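Local coordinates for putative N-acetylmuramoyl-L-alanine amidase,autolysin cwp6 (Peptoclostridium difficile, PDB 5J72), which probably cleaves the amide bond between N-acetylmuramic acid and L-alanine in peptidoglycan, as a zinc-dependent autolysin carried on the cell wall by CWB2 modules, at residues D345-N350 with I391-K396; S400-T405 with T488-R493. One frame throughout, in Å; residues are numbered along the deposited sequence.

In the fold
Two contacts, about 10 Å apart between centres, show how a helix and a strand are joined within a CWB2 domain, and that domain then joined to a catalytic one. Following the chain from its N terminus, interaction 1 comes first: helix 346-357 opens a loop that strand 391-394 closes within the third CWB2 domain. The chain then turns at once into 400-405, and interaction 2 closes a second, longer loop against helix 477-494 of the amidase domain. The two loops follow in series, neither enclosing nor crossing the other. They meet nonetheless, since H403 NE2 bonds to the carbonyl O of I393 and S400 N to T394 OG1, so the interdomain contact is built directly upon the intradomain one.

Interaction 1: D345-N350 with I391-K396; sequences DRHETN and ILITPK
A helix N-terminus packed against a strand of the third CWB2 domain illustrates how one asparagine can occupy two peptide groups. Helix 346-350 runs roughly antiparallel to strand 391-394, their axes 8.3 Å apart at closest approach, and D345 caps the helix by accepting from E348 N. N350 leaves the helix with CG anti to the backbone N (chi1 -176°), which carries the amide across to the strand. Its CB and CG pack against I393 CG1, with N350 CG 3.6 Å from it, the two side chains crossing obliquely. The amide then grips the backbone twice. OD1 accepts from I393 N at 3.1 Å, a donor well above the carbonyl plane, and H403 CE1 packs against the same oxygen. ND2 gives the better-directed bond, and N275 OD1 is its second acceptor, which together should fix the rotation of the amide. One turn earlier, H347 meets P395 tip to tip, with NE2 3.4 Å from the proline CD; that nitrogen is hydrogen-bonded to S371 OG, and CG of R346 covers one face of the ring. At the tip of N350, ND2 reaches I391 O at 2.9 Å, nearly straight (169°) and on a lone pair in the carbonyl plane.

Interaction 2: S400-T405 with T488-R493; sequences SAYHST and TTEYLR
An ST turn at S400, set on the interface between the third CWB2 domain and the amidase domain, presents a hydroxyl and a peptide N-H to a single carboxylate, a compact example of a two-pronged polar grip. In the turn S400 OG, anti to its own backbone N (chi1 169°), accepts from Y402 N and donates to E490 OE2 at 2.7 Å. Beside it, A401 N donates to E490 OE1 at 2.8 Å. Both carboxylate oxygens use their syn lone pairs, so the two donors approach from the same end of the group and hold it against rotation. E490 gets there by a bend at chi2 (80°) after leaving its helix with CG anti to the backbone N. The two bonds would probably help to keep this buried carboxylate ionised. The side chains of Y402 and E490 cross at about a right angle, the ring and carboxylate planes 64° apart, and the Y402 hydroxyl is bonded to K623. Between the polar groups, the methyl CB of A401 rests on T489 CG2 at 3.6 Å. That same CG2 lies over the centre of one face of the R493 guanidinium, whose NH1 comes 3.6 Å from A401 CA. R493 also reaches S404 through water: one molecule donates to both S400 O and S404 OG and accepts from NH1, while a second accepts from NH2 and also hydrogen-bonds S404 OG. Directly, the guanidinium bonds to the carbonyls of V399 and V499. On the amidase side, T489 of helix 477-494 touches I456 of strand 453-458; on the CWB2 side, helix 346-357 supplies H347, which touches both S400 and E490.

Interaction 1: D345-N350 with I391-K396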
ATOM      1  N   ASP A 345       0.184   4.711 -12.067  1.00 25.35           N
ATOM      2  CA  ASP A 345      -0.436   3.425 -12.093  1.00 23.45           C
ATOM      3  C   ASP A 345      -0.819   2.955 -10.637  1.00 23.62           C
ATOM      4  O   ASP A 345      -0.663   3.753  -9.716  1.00 24.76           O
ATOM      5  CB  ASP A 345       0.479   2.373 -12.714  1.00 24.93           C
ATOM      6  CG  ASP A 345       1.833   2.147 -12.022  1.00 30.80           C
ATOM      7  OD1 ASP A 345       1.926   2.335 -10.796  1.00 29.64           O
ATOM      8  OD2 ASP A 345       2.799   1.780 -12.716  1.00 32.12           O
ATOM      9  N   ARG A 346      -1.306   1.719 -10.478  1.00 23.11           N
ATOM     10  CA  ARG A 346      -1.788   1.245  -9.152  1.00 21.83           C
ATOM     11  C   ARG A 346      -0.658   1.281  -8.100  1.00 22.47           C
ATOM     12  O   ARG A 346      -0.955   1.511  -6.922  1.00 19.89           O
ATOM     13  CB  ARG A 346      -2.402  -0.188  -9.288  1.00 20.15           C
ATOM     14  CG  ARG A 346      -1.335  -1.239  -9.588  1.00 22.92           C
ATOM     15  CD  ARG A 346      -1.963  -2.605  -9.858  1.00 30.40           C
ATOM     16  NE  ARG A 346      -2.715  -2.571 -11.094  1.00 36.31           N
ATOM     17  CZ  ARG A 346      -3.244  -3.638 -11.677  1.00 44.57           C
ATOM     18  NH1 ARG A 346      -3.094  -4.840 -11.137  1.00 41.08           N
ATOM     19  NH2 ARG A 346      -3.936  -3.510 -12.798  1.00 41.03           N
ATOM     20  N   HIS A 347       0.643   1.099  -8.513  1.00 20.07           N
ATOM     21  CA  HIS A 347       1.723   1.076  -7.539  1.00 20.91           C
ATOM     22  C   HIS A 347       2.109   2.433  -7.140  1.00 21.25           C
ATOM     23  O   HIS A 347       2.314   2.671  -5.952  1.00 20.77           O
ATOM     24  CB  HIS A 347       2.925   0.293  -8.077  1.00 21.29           C
ATOM     25  CG  HIS A 347       2.543  -1.079  -8.518  1.00 24.06           C
ATOM     26  ND1 HIS A 347       2.644  -1.477  -9.834  1.00 23.20           N
ATOM     27  CD2 HIS A 347       2.076  -2.148  -7.824  1.00 25.13           C
ATOM     28  CE1 HIS A 347       2.241  -2.738  -9.921  1.00 25.21           C
ATOM     29  NE2 HIS A 347       1.890  -3.169  -8.723  1.00 27.03           N
ATOM     30  N   GLU A 348       2.216   3.390  -8.125  1.00 19.82           N
ATOM     31  CA  GLU A 348       2.504   4.769  -7.718  1.00 18.72           C
ATOM     32  C   GLU A 348       1.368   5.304  -6.918  1.00 18.26           C
ATOM     33  O   GLU A 348       1.604   6.051  -5.956  1.00 18.62           O
ATOM     34  CB  GLU A 348       2.778   5.743  -8.938  1.00 17.60           C
ATOM     35  CG  GLU A 348       3.421   7.028  -8.358  1.00 21.80           C
ATOM     36  CD  GLU A 348       3.865   7.990  -9.464  1.00 29.08           C
ATOM     37  OE1 GLU A 348       3.325   7.888 -10.555  1.00 27.42           O
ATOM     38  OE2 GLU A 348       4.739   8.825  -9.197  1.00 32.44           O
ATOM     39  N   THR A 349       0.127   4.949  -7.257  1.00 18.58           N
ATOM     40  CA  THR A 349      -0.970   5.517  -6.435  1.00 18.78           C
ATOM     41  C   THR A 349      -0.916   4.904  -4.962  1.00 16.68           C
ATOM     42  O   THR A 349      -1.120   5.599  -3.998  1.00 17.40           O
ATOM     43  CB  THR A 349      -2.300   5.134  -7.069  1.00 22.27           C
ATOM     44  OG1 THR A 349      -2.328   5.669  -8.429  1.00 21.47           O
ATOM     45  CG2 THR A 349      -3.458   5.699  -6.267  1.00 22.47           C
ATOM     46  N   ASN A 350      -0.608   3.616  -4.887  1.00 16.84           N
ATOM     47  CA  ASN A 350      -0.454   2.978  -3.553  1.00 18.02           C
ATOM     48  C   ASN A 350       0.624   3.717  -2.754  1.00 18.52           C
ATOM     49  O   ASN A 350       0.427   4.087  -1.580  1.00 16.75           O
ATOM     50  CB  ASN A 350      -0.098   1.529  -3.765  1.00 14.89           C
ATOM     51  CG  ASN A 350      -0.015   0.770  -2.438  1.00 19.76           C
ATOM     52  OD1 ASN A 350       1.090   0.375  -2.035  1.00 17.36           O
ATOM     53  ND2 ASN A 350      -1.156   0.557  -1.703  1.00 15.87           N
ATOM     54  N   ILE A 391      -1.953  -0.868   3.674  1.00 16.60           N
ATOM     55  CA  ILE A 391      -1.728  -2.028   2.828  1.00 15.21           C
ATOM     56  C   ILE A 391      -0.808  -1.545   1.670  1.00 19.11           C
ATOM     57  O   ILE A 391      -1.099  -0.533   1.021  1.00 19.71           O
ATOM     58  CB  ILE A 391      -3.065  -2.525   2.238  1.00 18.67           C
ATOM     59  CG1 ILE A 391      -3.916  -3.148   3.396  1.00 19.55           C
ATOM     60  CG2 ILE A 391      -2.818  -3.594   1.124  1.00 19.81           C
ATOM     61  CD1 ILE A 391      -5.364  -3.512   2.896  1.00 19.98           C
ATOM     62  N   LEU A 392       0.276  -2.265   1.445  1.00 19.84           N
ATOM     63  CA  LEU A 392       1.183  -2.015   0.324  1.00 18.63           C
ATOM     64  C   LEU A 392       0.902  -3.058  -0.706  1.00 19.01           C
ATOM     65  O   LEU A 392       0.786  -4.232  -0.346  1.00 20.50           O
ATOM     66  CB  LEU A 392       2.617  -2.173   0.832  1.00 18.70           C
ATOM     67  CG  LEU A 392       3.659  -1.794  -0.249  1.00 22.99           C
ATOM     68  CD1 LEU A 392       4.802  -1.107   0.428  1.00 29.59           C
ATOM     69  CD2 LEU A 392       4.082  -3.104  -0.960  1.00 24.59           C
ATOM     70  N   ILE A 393       0.761  -2.676  -2.009  1.00 17.38           N
ATOM     71  CA  ILE A 393       0.562  -3.705  -3.006  1.00 16.98           C
ATOM     72  C   ILE A 393       1.782  -3.707  -3.968  1.00 20.00           C
ATOM     73  O   ILE A 393       2.323  -2.647  -4.249  1.00 20.26           O
ATOM     74  CB  ILE A 393      -0.739  -3.517  -3.841  1.00 19.53           C
ATOM     75  CG1 ILE A 393      -0.804  -2.118  -4.497  1.00 16.86           C
ATOM     76  CG2 ILE A 393      -1.974  -3.711  -2.863  1.00 20.95           C
ATOM     77  CD1 ILE A 393      -2.031  -1.984  -5.499  1.00 19.27           C
ATOM     78  N   THR A 394       2.161  -4.877  -4.455  1.00 21.03           N
ATOM     79  CA  THR A 394       3.315  -4.940  -5.350  1.00 21.15           C
ATOM     80  C   THR A 394       3.174  -6.240  -6.062  1.00 24.03           C
ATOM     81  O   THR A 394       2.491  -7.157  -5.605  1.00 22.77           O
ATOM     82  CB  THR A 394       4.620  -4.824  -4.542  1.00 22.93           C
ATOM     83  OG1 THR A 394       5.701  -4.523  -5.443  1.00 22.52           O
ATOM     84  CG2 THR A 394       4.941  -6.114  -3.740  1.00 21.24           C
ATOM     85  N   PRO A 395       3.791  -6.359  -7.256  1.00 25.08           N
ATOM     86  CA  PRO A 395       3.641  -7.646  -7.938  1.00 24.70           C
ATOM     87  C   PRO A 395       4.337  -8.792  -7.194  1.00 23.01           C
ATOM     88  O   PRO A 395       5.199  -8.569  -6.363  1.00 23.20           O
ATOM     89  CB  PRO A 395       4.288  -7.369  -9.343  1.00 25.16           C
ATOM     90  CG  PRO A 395       4.133  -5.894  -9.520  1.00 24.30           C
ATOM     91  CD  PRO A 395       4.448  -5.359  -8.120  1.00 23.45           C
ATOM     92  N   LYS A 396       4.008 -10.014  -7.570  1.00 24.86           N
ATOM     93  CA  LYS A 396       4.580 -11.190  -6.889  1.00 29.20           C
ATOM     94  C   LYS A 396       6.090 -11.299  -7.039  1.00 31.47           C
ATOM     95  O   LYS A 396       6.747 -11.786  -6.137  1.00 30.92           O
ATOM     96  CB  LYS A 396       3.988 -12.477  -7.491  1.00 29.76           C
ATOM     97  CG  LYS A 396       2.505 -12.609  -7.382  1.00 36.85           C
ATOM     98  CD  LYS A 396       2.134 -13.984  -7.923  1.00 43.51           C
ATOM     99  CE  LYS A 396       1.525 -13.873  -9.282  1.00 55.25           C
ATOM    100  NZ  LYS A 396       0.163 -14.456  -9.290  1.00 61.56           N
TER

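Interaction 2: S400-T405 with T488-R493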
ATOM      1  N   SER A 400       7.870  -2.904  -6.459  1.00 23.67           N
ATOM      2  CA  SER A 400       7.744  -1.765  -7.337  1.00 26.20           C
ATOM      3  C   SER A 400       8.685  -0.602  -6.977  1.00 24.92           C
ATOM      4  O   SER A 400       8.906  -0.222  -5.821  1.00 22.49           O
ATOM      5  CB  SER A 400       6.291  -1.260  -7.330  1.00 26.18           C
ATOM      6  OG  SER A 400       6.212  -0.003  -7.983  1.00 26.52           O
ATOM      7  N   ALA A 401       9.279   0.027  -8.030  1.00 24.80           N
ATOM      8  CA  ALA A 401      10.183   1.162  -7.807  1.00 24.40           C
ATOM      9  C   ALA A 401       9.516   2.336  -7.151  1.00 21.51           C
ATOM     10  O   ALA A 401      10.146   3.134  -6.465  1.00 23.78           O
ATOM     11  CB  ALA A 401      10.762   1.623  -9.189  1.00 28.16           C
ATOM     12  N   TYR A 402       8.194   2.459  -7.315  1.00 20.93           N
ATOM     13  CA  TYR A 402       7.505   3.622  -6.704  1.00 18.90           C
ATOM     14  C   TYR A 402       7.497   3.520  -5.150  1.00 21.11           C
ATOM     15  O   TYR A 402       7.288   4.537  -4.488  1.00 21.87           O
ATOM     16  CB  TYR A 402       6.055   3.663  -7.212  1.00 21.96           C
ATOM     17  CG  TYR A 402       5.997   3.980  -8.693  1.00 16.94           C
ATOM     18  CD1 TYR A 402       6.346   5.238  -9.172  1.00 22.76           C
ATOM     19  CD2 TYR A 402       5.611   3.024  -9.606  1.00 20.76           C
ATOM     20  CE1 TYR A 402       6.308   5.533 -10.540  1.00 19.68           C
ATOM     21  CE2 TYR A 402       5.586   3.293 -10.976  1.00 23.34           C
ATOM     22  CZ  TYR A 402       5.940   4.547 -11.433  1.00 24.41           C
ATOM     23  OH  TYR A 402       5.932   4.778 -12.806  1.00 27.38           O
ATOM     24  N   HIS A 403       7.731   2.320  -4.609  1.00 23.39           N
ATOM     25  CA  HIS A 403       7.782   2.135  -3.133  1.00 24.59           C
ATOM     26  C   HIS A 403       9.139   2.456  -2.552  1.00 26.51           C
ATOM     27  O   HIS A 403       9.276   2.539  -1.339  1.00 22.92           O
ATOM     28  CB  HIS A 403       7.461   0.655  -2.758  1.00 21.23           C
ATOM     29  CG  HIS A 403       6.061   0.273  -3.100  1.00 16.92           C
ATOM     30  ND1 HIS A 403       4.990   1.130  -2.857  1.00 20.20           N
ATOM     31  CD2 HIS A 403       5.556  -0.816  -3.716  1.00 17.98           C
ATOM     32  CE1 HIS A 403       3.888   0.547  -3.324  1.00 19.66           C
ATOM     33  NE2 HIS A 403       4.198  -0.630  -3.840  1.00 19.01           N
ATOM     34  N   SER A 404      10.163   2.711  -3.413  1.00 27.62           N
ATOM     35  CA  SER A 404      11.510   2.860  -2.856  1.00 31.63           C
ATOM     36  C   SER A 404      11.661   3.855  -1.793  1.00 27.52           C
ATOM     37  O   SER A 404      12.285   3.562  -0.772  1.00 28.88           O
ATOM     38  CB  SER A 404      12.513   3.222  -3.963  1.00 34.35           C
ATOM     39  OG  SER A 404      12.483   2.206  -4.932  1.00 41.05           O
ATOM     40  N   THR A 405      11.163   5.047  -1.992  1.00 27.08           N
ATOM     41  CA  THR A 405      11.331   6.086  -0.977  1.00 29.68           C
ATOM     42  C   THR A 405      10.623   5.802   0.365  1.00 31.55           C
ATOM     43  O   THR A 405      11.203   5.977   1.438  1.00 29.18           O
ATOM     44  CB  THR A 405      10.811   7.413  -1.531  1.00 35.04           C
ATOM     45  OG1 THR A 405      11.348   7.578  -2.855  1.00 41.05           O
ATOM     46  CG2 THR A 405      11.207   8.586  -0.698  1.00 36.70           C
ATOM     47  N   THR A 488      11.026   3.320 -16.247  1.00 21.81           N
ATOM     48  CA  THR A 488      11.996   2.415 -16.847  1.00 17.88           C
ATOM     49  C   THR A 488      12.370   1.313 -15.876  1.00 22.13           C
ATOM     50  O   THR A 488      12.506   0.131 -16.235  1.00 20.14           O
ATOM     51  CB  THR A 488      13.308   3.213 -17.181  1.00 19.92           C
ATOM     52  OG1 THR A 488      12.955   4.254 -18.076  1.00 18.38           O
ATOM     53  CG2 THR A 488      14.424   2.271 -17.789  1.00 20.02           C
ATOM     54  N   THR A 489      12.609   1.703 -14.598  1.00 19.21           N
ATOM     55  CA  THR A 489      12.982   0.703 -13.606  1.00 20.57           C
ATOM     56  C   THR A 489      11.854  -0.333 -13.446  1.00 19.16           C
ATOM     57  O   THR A 489      12.103  -1.549 -13.369  1.00 20.17           O
ATOM     58  CB  THR A 489      13.257   1.440 -12.224  1.00 19.19           C
ATOM     59  OG1 THR A 489      14.393   2.282 -12.445  1.00 17.29           O
ATOM     60  CG2 THR A 489      13.627   0.475 -11.114  1.00 18.38           C
ATOM     61  N   GLU A 490      10.648   0.164 -13.384  1.00 19.39           N
ATOM     62  CA  GLU A 490       9.481  -0.707 -13.170  1.00 19.55           C
ATOM     63  C   GLU A 490       9.397  -1.753 -14.357  1.00 24.87           C
ATOM     64  O   GLU A 490       9.180  -2.928 -14.128  1.00 22.88           O
ATOM     65  CB  GLU A 490       8.218   0.145 -13.209  1.00 25.69           C
ATOM     66  CG  GLU A 490       7.062  -0.675 -12.680  1.00 37.20           C
ATOM     67  CD  GLU A 490       7.084  -0.686 -11.120  1.00 50.10           C
ATOM     68  OE1 GLU A 490       8.157  -0.512 -10.509  1.00 52.60           O
ATOM     69  OE2 GLU A 490       6.021  -0.853 -10.534  1.00 56.32           O
ATOM     70  N   TYR A 491       9.606  -1.277 -15.599  1.00 23.30           N
ATOM     71  CA  TYR A 491       9.550  -2.219 -16.739  1.00 23.95           C
ATOM     72  C   TYR A 491      10.645  -3.222 -16.625  1.00 26.17           C
ATOM     73  O   TYR A 491      10.394  -4.434 -16.742  1.00 23.53           O
ATOM     74  CB  TYR A 491       9.658  -1.468 -18.059  1.00 22.87           C
ATOM     75  CG  TYR A 491       9.681  -2.473 -19.204  1.00 27.37           C
ATOM     76  CD1 TYR A 491       8.502  -3.014 -19.698  1.00 27.09           C
ATOM     77  CD2 TYR A 491      10.887  -2.946 -19.713  1.00 27.14           C
ATOM     78  CE1 TYR A 491       8.521  -4.018 -20.663  1.00 30.45           C
ATOM     79  CE2 TYR A 491      10.922  -3.942 -20.696  1.00 26.24           C
ATOM     80  CZ  TYR A 491       9.736  -4.475 -21.160  1.00 33.15           C
ATOM     81  OH  TYR A 491       9.776  -5.466 -22.119  1.00 31.61           O
ATOM     82  N   LEU A 492      11.885  -2.784 -16.359  1.00 22.61           N
ATOM     83  CA  LEU A 492      12.980  -3.757 -16.276  1.00 23.77           C
ATOM     84  C   LEU A 492      12.765  -4.794 -15.182  1.00 26.08           C
ATOM     85  O   LEU A 492      13.052  -5.991 -15.371  1.00 23.75           O
ATOM     86  CB  LEU A 492      14.314  -3.011 -16.019  1.00 20.89           C
ATOM     87  CG  LEU A 492      14.739  -2.173 -17.259  1.00 24.93           C
ATOM     88  CD1 LEU A 492      15.930  -1.256 -16.927  1.00 20.06           C
ATOM     89  CD2 LEU A 492      15.183  -3.175 -18.388  1.00 23.97           C
ATOM     90  N   ARG A 493      12.285  -4.344 -14.011  1.00 22.17           N
ATOM     91  CA  ARG A 493      12.084  -5.303 -12.928  1.00 24.67           C
ATOM     92  C   ARG A 493      10.995  -6.297 -13.276  1.00 22.63           C
ATOM     93  O   ARG A 493      11.105  -7.451 -12.861  1.00 24.62           O
ATOM     94  CB  ARG A 493      11.683  -4.584 -11.620  1.00 24.34           C
ATOM     95  CG  ARG A 493      12.817  -3.759 -11.102  1.00 24.83           C
ATOM     96  CD  ARG A 493      12.551  -3.283  -9.662  1.00 24.94           C
ATOM     97  NE  ARG A 493      13.781  -2.663  -9.164  1.00 28.02           N
ATOM     98  CZ  ARG A 493      13.817  -1.802  -8.154  1.00 33.44           C
ATOM     99  NH1 ARG A 493      12.694  -1.459  -7.518  1.00 27.29           N
ATOM    100  NH2 ARG A 493      14.970  -1.282  -7.765  1.00 30.21           N
TER
HETATM  101  O   HOH W   1      11.503  -0.301  -4.706  1.00 31.96           O
HETATM  102  O   HOH W   2      14.273   0.856  -6.161  1.00 58.48           O